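Local coordinates for protein 3-hydroxyisobutyryl-CoA hydrolase (Mycobacterium thermoresistibile, PDB 4HDT) that probably hydrolyses 3-hydroxyisobutyryl-CoA to 3-hydroxyisobutyrate and free CoA, as a member of the crotonase (enoyl-CoA hydratase/isomerase) superfamily, at residues A[21-26]-A[60-65]; A[56-61]-A[107-112]. One frame throughout, in Å; residues are numbered along the deposited sequence. Where two conformers were deposited one is given.

Overall arrangement
Both contacts are parallel strand pairings in the main sheet of the crotonase fold, and strand 56-61 is the middle partner of both. Contact 1 pairs it with strand 19-24, contact 2 with strand 108-112. Their centres lie 11 Å apart, and Thr60 and Gly61 belong to both. Contact 2 is buried, and its side-chain contacts are mostly apolar. Contact 1 is only partly buried. It lies at the C-terminal ends of its strands, where two threonine hydroxyls meet and the chain leads on to the zinc ligand Glu64. The two also touch directly: Leu21 packs on Leu58, and Leu24 on Leu59. Contact 2 buries more surface, 471 Å² against 263 Å².

Contact 1 of 2, residues A[21-26]-A[60-65]; sequences LLTLNR and TGAGER. With ZN (zinc ion), chain C.
Thr23 and Thr60 face each other where strands 19-24 and 56-61 pair in parallel, and their side chains cross obliquely. The two strands belong to a beta-alpha-beta unit of the crotonase fold, with helix 35-49 as the connection. Backbone hydrogen bonds carry most of the pairing. Thr60 N gives its hydrogen to Leu22 O at 3.0 Å. Thr60 O accepts from Leu24 N at 2.9 Å. Ala62 N then reaches Leu24 O at 2.8 Å, so the pairing runs one residue past the end of strand 56-61.

The polar side-chain contact lies on the face of Thr23 and Thr60. Thr60 OG1 stands between its own backbone N and carbonyl carbon (chi1 66°). There it meets both the hydroxyl and the methyl of Thr23, with Thr23 CG2 3.6 Å from Thr60 OG1. One water hydrogen-bonds to both hydroxyls and also gives a weak bond to Leu22 O.

The remaining side-chain contacts are few. Leu24 lies on the other face. Its CB and CG lie against Thr60 O, with CB also near Gly61 CA, and it packs on Met37 and Met41 of helix 35-49. The Ala62 methyl meets Asn25 OD1 at 3.5 Å. The amide end of Asn25 is held by its ND2, which bonds to Glu9 O.

Beyond the strand, a loop through Gly63 brings Glu64 to a zinc ion also bound by His192 and a water. The Glu64 chain bends at chi2 (-69°). Its carboxylate binds through one oxygen, with Glu64 OE1 1.9 Å from the zinc ion and Glu64 OE2 3.1 Å away.

Contact 2 of 2, residues A[56-61]-A[107-112]; sequences AVLLTG and PYVSIM
Val57 and Tyr108 are neighbours in the pairing of strands 56-61 and 108-112, which run parallel in the main sheet of the crotonase fold. Their axes differ by 13° over this length. The Tyr108 side chain has CG anti to the backbone N (chi1 180°), and its ring stands on the face that carries Val57 and Leu59. Val57 CG1 approaches the ring obliquely, 3.9 Å from Tyr108 CD2. Leu59 lies alongside the tyrosine and points the same way. Its branch end meets the phenol oxygen, with Leu59 CD2 3.6 Å from Tyr108 OH. That buried hydroxyl bonds to Val123 O, which probably helps to hold the phenol end.

On the opposite face, Leu58 crosses Val109 and touches it methyl to methyl, Leu58 CD1 to Val109 CG1 at 3.6 Å. The same Leu58 CD1 also meets Ile111. Ile111 in turn lies beside Thr60, and Thr60 CG2 is 3.5 Å from Ile111 CG1. This sets the methyl of Thr60 against the apolar side chains of that face.

Four backbone hydrogen bonds hold the strands in register. The Leu59 N to Val109 O bond, 2.8 Å, is close to straight at 174°. Past the last direct bond a water bridges Gly61 N and Ile111 O.

Helix 35-49 covers the tyrosine face: Met41 touches both Leu59 and Tyr108, while Leu45 and Trp48 pack on Val57. Strand 19-24 flanks strand 56-61, and strand 129-132 lies beyond strand 108-112, so both strands are interior to the sheet.

Contact 1 of 2, residues A[21-26]-A[60-65]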
loop_
_atom_site.group_PDB
_atom_site.type_symbol
_atom_site.label_atom_id
_atom_site.label_comp_id
_atom_site.label_asym_id
_atom_site.label_seq_id
_atom_site.Cartn_x
_atom_site.Cartn_y
_atom_site.Cartn_z
ATOM N N LEU A 21 17.631 -10.982 -6.839
ATOM C CA LEU A 21 16.248 -11.456 -6.983
ATOM C C LEU A 21 15.660 -11.703 -5.610
ATOM O O LEU A 21 16.230 -12.465 -4.799
ATOM C CB LEU A 21 16.218 -12.738 -7.826
ATOM C CG LEU A 21 16.926 -12.637 -9.164
ATOM C CD1 LEU A 21 17.155 -14.032 -9.728
ATOM C CD2 LEU A 21 16.140 -11.758 -10.114
ATOM N N LEU A 22 14.542 -11.073 -5.343
ATOM C CA LEU A 22 13.767 -11.297 -4.139
ATOM C C LEU A 22 12.416 -11.820 -4.601
ATOM O O LEU A 22 11.674 -11.079 -5.216
ATOM C CB LEU A 22 13.612 -9.998 -3.340
ATOM C CG LEU A 22 14.923 -9.435 -2.808
ATOM C CD1 LEU A 22 14.694 -8.049 -2.231
ATOM C CD2 LEU A 22 15.478 -10.398 -1.754
ATOM N N THR A 23 12.092 -13.068 -4.258
ATOM C CA THR A 23 10.809 -13.629 -4.648
ATOM C C THR A 23 10.016 -13.959 -3.383
ATOM O O THR A 23 10.360 -14.844 -2.609
ATOM C CB THR A 23 10.973 -14.867 -5.554
ATOM O OG1 THR A 23 11.834 -14.549 -6.625
ATOM C CG2 THR A 23 9.608 -15.402 -6.079
ATOM N N LEU A 24 8.933 -13.220 -3.171
ATOM C CA LEU A 24 8.067 -13.473 -2.032
ATOM C C LEU A 24 7.458 -14.873 -2.226
ATOM O O LEU A 24 7.074 -15.204 -3.343
ATOM C CB LEU A 24 6.935 -12.464 -1.997
ATOM C CG LEU A 24 7.398 -11.025 -1.910
ATOM C CD1 LEU A 24 6.190 -10.150 -1.834
ATOM C CD2 LEU A 24 8.310 -10.793 -0.706
ATOM N N ASN A 25 7.438 -15.699 -1.178
ATOM C CA ASN A 25 7.168 -17.138 -1.390
ATOM C C ASN A 25 6.289 -17.730 -0.297
ATOM O O ASN A 25 6.666 -18.700 0.365
ATOM C CB ASN A 25 8.492 -17.910 -1.529
ATOM C CG ASN A 25 8.294 -19.360 -1.909
ATOM O OD1 ASN A 25 7.406 -19.697 -2.725
ATOM N ND2 ASN A 25 9.068 -20.240 -1.288
ATOM N N ARG A 26 5.090 -17.191 -0.165
ATOM C CA ARG A 26 4.009 -17.835 0.576
ATOM C C ARG A 26 2.781 -17.855 -0.346
ATOM O O ARG A 26 1.774 -17.198 -0.087
ATOM C CB ARG A 26 3.726 -17.096 1.870
ATOM C CG ARG A 26 4.974 -16.890 2.731
ATOM C CD ARG A 26 4.683 -16.748 4.212
ATOM N NE ARG A 26 3.594 -15.863 4.497
ATOM C CZ ARG A 26 2.791 -15.932 5.552
ATOM N NH1 ARG A 26 1.832 -15.021 5.674
ATOM N NH2 ARG A 26 2.983 -16.839 6.513
ATOM N N THR A 60 9.634 -10.032 -7.163
ATOM C CA THR A 60 8.473 -10.729 -7.715
ATOM C C THR A 60 7.824 -11.574 -6.606
ATOM O O THR A 60 8.331 -11.662 -5.500
ATOM C CB THR A 60 8.823 -11.658 -8.894
ATOM O OG1 THR A 60 9.638 -12.751 -8.441
ATOM C CG2 THR A 60 9.548 -10.979 -9.949
ATOM N N GLY A 61 6.667 -12.131 -6.902
ATOM C CA GLY A 61 5.962 -13.063 -6.011
ATOM C C GLY A 61 5.720 -14.410 -6.650
ATOM O O GLY A 61 5.515 -14.515 -7.869
ATOM N N ALA A 62 5.745 -15.472 -5.832
ATOM C CA ALA A 62 5.555 -16.808 -6.350
ATOM C C ALA A 62 4.078 -16.997 -6.674
ATOM O O ALA A 62 3.241 -16.281 -6.154
ATOM C CB ALA A 62 6.010 -17.816 -5.333
ATOM N N GLY A 63 3.788 -17.987 -7.515
ATOM C CA GLY A 63 2.411 -18.286 -7.885
ATOM C C GLY A 63 1.904 -17.359 -8.981
ATOM O O GLY A 63 2.669 -16.733 -9.727
ATOM N N GLU A 64 0.589 -17.319 -9.095
ATOM C CA GLU A 64 -0.069 -16.756 -10.257
ATOM C C GLU A 64 -1.061 -15.658 -9.898
ATOM O O GLU A 64 -1.512 -14.979 -10.781
ATOM C CB GLU A 64 -0.834 -17.886 -10.971
ATOM C CG GLU A 64 0.052 -18.896 -11.676
ATOM C CD GLU A 64 0.744 -18.333 -12.878
ATOM O OE1 GLU A 64 0.221 -17.309 -13.396
ATOM O OE2 GLU A 64 1.816 -18.840 -13.270
ATOM N N ARG A 65 -1.447 -15.525 -8.625
ATOM C CA ARG A 65 -2.578 -14.665 -8.236
ATOM C C ARG A 65 -2.197 -13.250 -7.830
ATOM O O ARG A 65 -3.057 -12.387 -7.767
ATOM C CB ARG A 65 -3.351 -15.310 -7.084
ATOM C CG ARG A 65 -3.964 -16.666 -7.443
ATOM C CD ARG A 65 -4.575 -17.365 -6.235
ATOM N NE ARG A 65 -5.788 -16.686 -5.787
ATOM C CZ ARG A 65 -6.335 -16.796 -4.580
ATOM N NH1 ARG A 65 -5.764 -17.552 -3.635
ATOM N NH2 ARG A 65 -7.467 -16.131 -4.325
HETATM ZN ZN ZN C . 0.929 -16.408 -14.937
HETATM O O HOH W 1 12.489 -11.908 -8.264
HETATM O O HOH W 2 2.918 -16.086 -14.678
#

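Contact 2 of 2, residues A[56-61]-A[107-112]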
loop_
_atom_site.group_PDB
_atom_site.type_symbol
_atom_site.label_atom_id
_atom_site.label_comp_id
_atom_site.label_asym_id
_atom_site.label_seq_id
_atom_site.Cartn_x
_atom_site.Cartn_y
_atom_site.Cartn_z
ATOM N N ALA A 56 21.225 -4.271 -9.944
ATOM C CA ALA A 56 19.803 -3.963 -9.826
ATOM C C ALA A 56 19.147 -5.015 -8.939
ATOM O O ALA A 56 19.732 -6.083 -8.675
ATOM C CB ALA A 56 19.142 -3.947 -11.196
ATOM N N VAL A 57 17.951 -4.703 -8.486
ATOM C CA VAL A 57 17.150 -5.634 -7.655
ATOM C C VAL A 57 15.825 -5.864 -8.365
ATOM O O VAL A 57 15.275 -4.933 -8.912
ATOM C CB VAL A 57 16.899 -5.042 -6.269
ATOM C CG1 VAL A 57 15.914 -5.913 -5.486
ATOM C CG2 VAL A 57 18.224 -4.878 -5.497
ATOM N N LEU A 58 15.271 -7.084 -8.298
ATOM C CA LEU A 58 13.975 -7.396 -8.910
ATOM C C LEU A 58 13.127 -8.131 -7.894
ATOM O O LEU A 58 13.534 -9.181 -7.378
ATOM C CB LEU A 58 14.196 -8.269 -10.132
ATOM C CG LEU A 58 13.007 -8.964 -10.772
ATOM C CD1 LEU A 58 12.227 -7.933 -11.523
ATOM C CD2 LEU A 58 13.441 -10.087 -11.707
ATOM N N LEU A 59 11.966 -7.562 -7.611
ATOM C CA LEU A 59 11.018 -8.122 -6.646
ATOM C C LEU A 59 9.879 -8.746 -7.426
ATOM O O LEU A 59 9.228 -8.071 -8.244
ATOM C CB LEU A 59 10.467 -7.036 -5.723
ATOM C CG LEU A 59 9.352 -7.494 -4.762
ATOM C CD1 LEU A 59 9.869 -8.481 -3.701
ATOM C CD2 LEU A 59 8.587 -6.341 -4.130
ATOM N N THR A 60 9.634 -10.032 -7.163
ATOM C CA THR A 60 8.473 -10.729 -7.715
ATOM C C THR A 60 7.824 -11.574 -6.606
ATOM O O THR A 60 8.331 -11.662 -5.500
ATOM C CB THR A 60 8.823 -11.658 -8.894
ATOM O OG1 THR A 60 9.638 -12.751 -8.441
ATOM C CG2 THR A 60 9.548 -10.979 -9.949
ATOM N N GLY A 61 6.667 -12.131 -6.902
ATOM C CA GLY A 61 5.962 -13.063 -6.011
ATOM C C GLY A 61 5.720 -14.410 -6.650
ATOM O O GLY A 61 5.515 -14.515 -7.869
ATOM N N PRO A 107 18.747 0.484 -9.467
ATOM C CA PRO A 107 17.410 0.145 -10.013
ATOM C C PRO A 107 16.741 -0.931 -9.140
ATOM O O PRO A 107 17.377 -1.923 -8.788
ATOM C CB PRO A 107 17.743 -0.426 -11.388
ATOM C CG PRO A 107 18.991 0.303 -11.780
ATOM C CD PRO A 107 19.787 0.344 -10.495
ATOM N N TYR A 108 15.469 -0.713 -8.841
ATOM C CA TYR A 108 14.654 -1.631 -8.045
ATOM C C TYR A 108 13.380 -1.786 -8.881
ATOM O O TYR A 108 12.555 -0.860 -8.997
ATOM C CB TYR A 108 14.368 -1.060 -6.649
ATOM C CG TYR A 108 13.523 -1.911 -5.711
ATOM C CD1 TYR A 108 12.150 -1.982 -5.849
ATOM C CD2 TYR A 108 14.095 -2.590 -4.631
ATOM C CE1 TYR A 108 11.363 -2.724 -4.972
ATOM C CE2 TYR A 108 13.333 -3.336 -3.775
ATOM C CZ TYR A 108 11.962 -3.384 -3.915
ATOM O OH TYR A 108 11.173 -4.118 -3.041
ATOM N N VAL A 109 13.257 -2.982 -9.437
ATOM C CA VAL A 109 12.184 -3.321 -10.351
ATOM C C VAL A 109 11.145 -4.126 -9.583
ATOM O O VAL A 109 11.468 -5.128 -8.948
ATOM C CB VAL A 109 12.721 -4.181 -11.523
ATOM C CG1 VAL A 109 11.613 -4.559 -12.471
ATOM C CG2 VAL A 109 13.894 -3.496 -12.237
ATOM N N SER A 110 9.902 -3.675 -9.574
ATOM C CA SER A 110 8.870 -4.442 -8.850
ATOM C C SER A 110 7.838 -4.918 -9.834
ATOM O O SER A 110 7.432 -4.178 -10.753
ATOM C CB SER A 110 8.226 -3.647 -7.774
ATOM O OG SER A 110 7.670 -2.459 -8.304
ATOM N N ILE A 111 7.482 -6.193 -9.708
ATOM C CA ILE A 111 6.473 -6.808 -10.581
ATOM C C ILE A 111 5.150 -6.907 -9.844
ATOM O O ILE A 111 4.827 -7.904 -9.201
ATOM C CB ILE A 111 6.897 -8.199 -11.115
ATOM C CG1 ILE A 111 8.319 -8.180 -11.695
ATOM C CG2 ILE A 111 5.861 -8.729 -12.111
ATOM C CD1 ILE A 111 8.498 -7.266 -12.860
ATOM N N MET A 112 4.386 -5.820 -9.947
ATOM C CA MET A 112 3.126 -5.677 -9.216
ATOM C C MET A 112 1.997 -6.231 -10.099
ATOM O O MET A 112 1.071 -5.543 -10.522
ATOM C CB MET A 112 2.949 -4.188 -8.845
ATOM C CG MET A 112 3.907 -3.744 -7.733
ATOM S SD MET A 112 3.582 -2.091 -7.104
ATOM C CE MET A 112 4.188 -1.179 -8.501
HETATM O O HOH W 3 5.227 -10.730 -9.265
#